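Local structure of general negative regulator of transcription subunit 4 (Saccharomyces cerevisiae, 5AIE) at residues D5-C10 and Q29-C34; C24-Q29 and G46-C51. The protein acts as a RING-type E3 ubiquitin ligase subunit of the CCR4-NOT complex, which turns over mRNA in the cytoplasm and regulates transcription in the nucleus. One frame throughout, in Å; residues are numbered along the deposited sequence.

Contact 1. Residues D5-C10 and Q29-C34; sequences DYCPLC and QICQFC. With ZN (zinc ion), chain C.
Pro8 meets the carbonyl of Gln29 with CD and CG, Pro8 CD lying 3.3 Å from Gln29 O. Pro8 CG also approaches CG2 of Ile30, and the flat amide end of Gln29 is held elsewhere, its NE2 bonded to the carbonyl of Lys19. Beside the proline, Leu9 and Ile30 cross obliquely. Leu9 CD1 lies 3.7 Å from Ile30 CG2 and equally far, 3.7 Å, from Cys34 CB, so that it touches both Ile30 and the first turn of helix 32-40. This is the first zinc site of a RING domain, where a Cys-x-x-Cys loop faces the start of a helix across the metal. Zinc is bound by Cys10 SG at 2.4 Å and Cys34 SG at 2.4 Å, with Cys7 SG longer at 2.7 Å. Cys31, the N-cap of the helix, would be the fourth ligand expected of a C4C4 RING, but its SG is modelled 3.1 Å from the zinc and its position is doubtful. With SG anti to the backbone N (chi1 -176°), Cys7 brings its sulfur within 3.2 Å of Cys31 N, which gives it a weak hydrogen bond (148° at the hydrogen); a second weak, longer bond comes from Leu9 N. Leu9, Cys10 and Cys34 also pack on the chain of another protein, consistent with an E2-binding surface.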
loop_
_atom_site.group_PDB
_atom_site.type_symbol
_atom_site.label_atom_id
_atom_site.label_comp_id
_atom_site.label_asym_id
_atom_site.label_seq_id
_atom_site.Cartn_x
_atom_site.Cartn_y
_atom_site.Cartn_z
ATOM N N ASP A 5 -12.322 13.281 16.152
ATOM C CA ASP A 5 -12.974 12.521 17.217
ATOM C C ASP A 5 -13.202 11.063 16.825
ATOM O O ASP A 5 -14.222 10.468 17.174
ATOM C CB ASP A 5 -14.304 13.175 17.608
ATOM N N TYR A 6 -12.247 10.494 16.096
ATOM C CA TYR A 6 -12.314 9.096 15.684
ATOM C C TYR A 6 -10.918 8.497 15.557
ATOM O O TYR A 6 -10.006 9.137 15.031
ATOM C CB TYR A 6 -13.062 8.956 14.355
ATOM C CG TYR A 6 -14.569 8.933 14.481
ATOM C CD1 TYR A 6 -15.237 7.768 14.829
ATOM C CD2 TYR A 6 -15.323 10.073 14.237
ATOM C CE1 TYR A 6 -16.615 7.738 14.941
ATOM C CE2 TYR A 6 -16.702 10.054 14.346
ATOM C CZ TYR A 6 -17.342 8.884 14.699
ATOM O OH TYR A 6 -18.713 8.859 14.808
ATOM N N CYS A 7 -10.754 7.270 16.038
ATOM C CA CYS A 7 -9.485 6.567 15.904
ATOM C C CYS A 7 -9.239 6.202 14.445
ATOM O O CYS A 7 -10.070 5.551 13.817
ATOM C CB CYS A 7 -9.465 5.311 16.775
ATOM S SG CYS A 7 -7.890 4.418 16.768
ATOM N N PRO A 8 -8.090 6.627 13.900
ATOM C CA PRO A 8 -7.764 6.416 12.484
ATOM C C PRO A 8 -7.440 4.962 12.140
ATOM O O PRO A 8 -7.213 4.653 10.971
ATOM C CB PRO A 8 -6.534 7.303 12.277
ATOM C CG PRO A 8 -5.898 7.370 13.621
ATOM C CD PRO A 8 -7.029 7.363 14.608
ATOM N N LEU A 9 -7.420 4.087 13.140
ATOM C CA LEU A 9 -7.062 2.690 12.916
ATOM C C LEU A 9 -8.280 1.770 12.927
ATOM O O LEU A 9 -8.464 0.961 12.016
ATOM C CB LEU A 9 -6.052 2.225 13.967
ATOM C CG LEU A 9 -4.785 3.066 14.127
ATOM C CD1 LEU A 9 -3.802 2.376 15.058
ATOM C CD2 LEU A 9 -4.147 3.344 12.776
ATOM N N CYS A 10 -9.110 1.894 13.958
ATOM C CA CYS A 10 -10.261 1.009 14.120
ATOM C C CYS A 10 -11.588 1.727 13.885
ATOM O O CYS A 10 -12.654 1.119 14.002
ATOM C CB CYS A 10 -10.251 0.382 15.516
ATOM S SG CYS A 10 -10.245 1.578 16.871
ATOM N N GLN A 29 -2.834 10.487 17.479
ATOM C CA GLN A 29 -3.690 9.869 18.490
ATOM C C GLN A 29 -4.386 8.603 17.998
ATOM O O GLN A 29 -5.001 8.590 16.932
ATOM C CB GLN A 29 -4.741 10.870 18.975
ATOM C CG GLN A 29 -4.177 12.028 19.776
ATOM C CD GLN A 29 -5.262 12.911 20.362
ATOM O OE1 GLN A 29 -5.947 13.635 19.639
ATOM N NE2 GLN A 29 -5.427 12.851 21.679
ATOM N N ILE A 30 -4.283 7.542 18.792
ATOM C CA ILE A 30 -4.973 6.286 18.515
ATOM C C ILE A 30 -5.676 5.790 19.777
ATOM O O ILE A 30 -5.436 6.306 20.867
ATOM C CB ILE A 30 -4.006 5.199 18.006
ATOM C CG1 ILE A 30 -2.934 4.902 19.057
ATOM C CG2 ILE A 30 -3.366 5.620 16.690
ATOM C CD1 ILE A 30 -1.923 3.866 18.619
ATOM N N CYS A 31 -6.540 4.790 19.626
ATOM C CA CYS A 31 -7.278 4.242 20.761
ATOM C C CYS A 31 -6.364 3.542 21.761
ATOM O O CYS A 31 -5.227 3.192 21.443
ATOM C CB CYS A 31 -8.356 3.267 20.287
ATOM S SG CYS A 31 -9.976 4.016 20.017
ATOM N N GLN A 32 -6.875 3.338 22.970
ATOM C CA GLN A 32 -6.126 2.660 24.018
ATOM C C GLN A 32 -5.922 1.191 23.671
ATOM O O GLN A 32 -4.957 0.567 24.112
ATOM C CB GLN A 32 -6.842 2.791 25.364
ATOM N N PHE A 33 -6.837 0.647 22.875
ATOM C CA PHE A 33 -6.758 -0.748 22.458
ATOM C C PHE A 33 -5.790 -0.920 21.289
ATOM O O PHE A 33 -5.024 -1.882 21.250
ATOM C CB PHE A 33 -8.144 -1.276 22.083
ATOM C CG PHE A 33 -9.145 -1.201 23.201
ATOM C CD1 PHE A 33 -9.026 -2.021 24.311
ATOM C CD2 PHE A 33 -10.208 -0.313 23.142
ATOM C CE1 PHE A 33 -9.943 -1.956 25.343
ATOM C CE2 PHE A 33 -11.130 -0.243 24.170
ATOM C CZ PHE A 33 -10.996 -1.066 25.272
ATOM N N CYS A 34 -5.830 0.013 20.343
ATOM C CA CYS A 34 -4.901 -0.002 19.218
ATOM C C CYS A 34 -3.476 0.247 19.697
ATOM O O CYS A 34 -2.518 -0.294 19.142
ATOM C CB CYS A 34 -5.294 1.046 18.173
ATOM S SG CYS A 34 -6.756 0.623 17.192
HETATM ZN ZN ZN C . -8.320 2.142 18.160
#

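Contact 2. Residues C24-Q29 and G46-C51. With ZN (zinc ion), chain D.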
loop_
_atom_site.group_PDB
_atom_site.type_symbol
_atom_site.label_atom_id
_atom_site.label_comp_id
_atom_site.label_asym_id
_atom_site.label_seq_id
_atom_site.Cartn_x
_atom_site.Cartn_y
_atom_site.Cartn_z
ATOM N N CYS A 24 2.603 9.493 21.761
ATOM C CA CYS A 24 3.789 9.928 21.035
ATOM C C CYS A 24 3.851 11.453 20.979
ATOM O O CYS A 24 2.829 12.108 20.785
ATOM C CB CYS A 24 3.793 9.338 19.621
ATOM S SG CYS A 24 5.345 9.526 18.718
ATOM N N PRO A 25 5.054 12.024 21.162
ATOM C CA PRO A 25 5.263 13.479 21.132
ATOM C C PRO A 25 4.854 14.146 19.817
ATOM O O PRO A 25 4.711 15.370 19.776
ATOM C CB PRO A 25 6.777 13.623 21.357
ATOM C CG PRO A 25 7.352 12.263 21.102
ATOM C CD PRO A 25 6.288 11.306 21.522
ATOM N N CYS A 26 4.665 13.359 18.761
ATOM C CA CYS A 26 4.299 13.906 17.459
ATOM C C CYS A 26 2.851 14.389 17.440
ATOM O O CYS A 26 2.498 15.280 16.668
ATOM C CB CYS A 26 4.516 12.865 16.361
ATOM S SG CYS A 26 3.375 11.474 16.416
ATOM N N GLY A 27 2.016 13.792 18.284
ATOM C CA GLY A 27 0.631 14.210 18.399
ATOM C C GLY A 27 -0.365 13.268 17.751
ATOM O O GLY A 27 -1.573 13.511 17.787
ATOM N N TYR A 28 0.137 12.192 17.153
ATOM C CA TYR A 28 -0.725 11.208 16.508
ATOM C C TYR A 28 -1.508 10.422 17.557
ATOM O O TYR A 28 -0.921 9.771 18.421
ATOM C CB TYR A 28 0.103 10.264 15.633
ATOM C CG TYR A 28 -0.713 9.460 14.649
ATOM C CD1 TYR A 28 -1.337 10.076 13.573
ATOM C CD2 TYR A 28 -0.850 8.085 14.788
ATOM C CE1 TYR A 28 -2.083 9.348 12.668
ATOM C CE2 TYR A 28 -1.593 7.347 13.885
ATOM C CZ TYR A 28 -2.207 7.985 12.827
ATOM O OH TYR A 28 -2.947 7.257 11.924
ATOM N N GLN A 29 -2.834 10.487 17.479
ATOM C CA GLN A 29 -3.690 9.869 18.490
ATOM C C GLN A 29 -4.386 8.603 17.998
ATOM O O GLN A 29 -5.001 8.590 16.932
ATOM C CB GLN A 29 -4.741 10.870 18.975
ATOM C CG GLN A 29 -4.177 12.028 19.776
ATOM C CD GLN A 29 -5.262 12.911 20.362
ATOM O OE1 GLN A 29 -5.947 13.635 19.639
ATOM N NE2 GLN A 29 -5.427 12.851 21.679
ATOM N N GLY A 46 5.586 -2.085 17.278
ATOM C CA GLY A 46 5.339 -1.362 18.511
ATOM C C GLY A 46 5.863 0.062 18.497
ATOM O O GLY A 46 6.526 0.496 19.438
ATOM N N ARG A 47 5.567 0.790 17.426
ATOM C CA ARG A 47 5.956 2.193 17.314
ATOM C C ARG A 47 4.849 3.016 16.665
ATOM O O ARG A 47 3.896 2.464 16.114
ATOM C CB ARG A 47 7.262 2.331 16.525
ATOM C CG ARG A 47 7.365 1.416 15.315
ATOM C CD ARG A 47 8.700 1.584 14.603
ATOM N NE ARG A 47 9.834 1.488 15.520
ATOM C CZ ARG A 47 11.106 1.475 15.135
ATOM N NH1 ARG A 47 11.410 1.546 13.846
ATOM N NH2 ARG A 47 12.075 1.387 16.037
ATOM N N CYS A 48 4.976 4.337 16.736
ATOM C CA CYS A 48 3.953 5.240 16.216
ATOM C C CYS A 48 3.771 5.110 14.704
ATOM O O CYS A 48 4.739 5.178 13.948
ATOM C CB CYS A 48 4.293 6.688 16.573
ATOM S SG CYS A 48 3.108 7.902 15.948
ATOM N N PRO A 49 2.518 4.927 14.262
ATOM C CA PRO A 49 2.172 4.782 12.842
ATOM C C PRO A 49 2.507 6.017 12.006
ATOM O O PRO A 49 2.443 5.954 10.778
ATOM C CB PRO A 49 0.656 4.553 12.873
ATOM C CG PRO A 49 0.378 4.026 14.237
ATOM C CD PRO A 49 1.348 4.728 15.134
ATOM N N ALA A 50 2.852 7.120 12.660
ATOM C CA ALA A 50 3.173 8.355 11.954
ATOM C C ALA A 50 4.678 8.532 11.770
ATOM O O ALA A 50 5.197 8.365 10.666
ATOM C CB ALA A 50 2.588 9.550 12.691
ATOM N N CYS A 51 5.374 8.869 12.851
ATOM C CA CYS A 51 6.795 9.198 12.769
ATOM C C CYS A 51 7.703 8.036 13.170
ATOM O O CYS A 51 8.910 8.219 13.327
ATOM C CB CYS A 51 7.104 10.415 13.642
ATOM S SG CYS A 51 6.914 10.140 15.414
HETATM ZN ZN ZN D . 4.843 9.622 16.358
#
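Cys24 and Cys26 meet Cys48 and Cys51 around a zinc ion, two thiolates from each segment. The bonds to the metal run from 2.3 Å between zinc and Cys51 SG to 2.5 Å between zinc and Cys48 SG, completing the second, four-cysteine site of the RING domain. Two of the sulfurs also accept backbone N-H groups two residues further on. Tyr28 N and Ala50 N each donate a nearly straight hydrogen bond, Tyr28 N lying 3.4 Å from Cys26 SG and Ala50 N 3.4 Å from Cys48 SG; such bonds probably ease the charge gathered on the thiolates. A type I turn from Cys24 to Gly27 brings the first pair of cysteines together. Outside the metal shell stands Tyr28, its CG anti to the backbone N (chi1 -164°), which sets Tyr28 CG 3.8 Å from Ala50 CB. Ala50 CB sits over one face of its ring, a CH-pi contact 4.3 Å from the Tyr28 centroid. Cys48 SG approaches the ring obliquely, as does Pro49, whose CB lies 3.7 Å from Tyr28 CE2. Tyr28 and Pro49 both pack on the chain of another protein, a polar side chain of which hydrogen-bonds to Pro49 O. With no strand in the chain, the site joins the loop that leads into helix 32-40 to the loop that follows it.

From the N terminus, residues 5-10 come first, and contact 1 closes an 18-residue span without helix or strand by joining them to 29-34. Inside that span begins segment 24-29, whose partner 46-51 comes only after helix 32-40, so contact 2 closes a second loop of 16 residues, nine of them helical. The segments therefore alternate along the chain and the two loops cross: this is the cross-brace of RING domains, with the two contacts on opposite sides of the chain's centre. Gln29 belongs to both ranges. The contact centres are 11 Å apart, yet Pro8 CG and, more distantly, Leu9 CD2 pack against Tyr28 OH, so the two contacts touch.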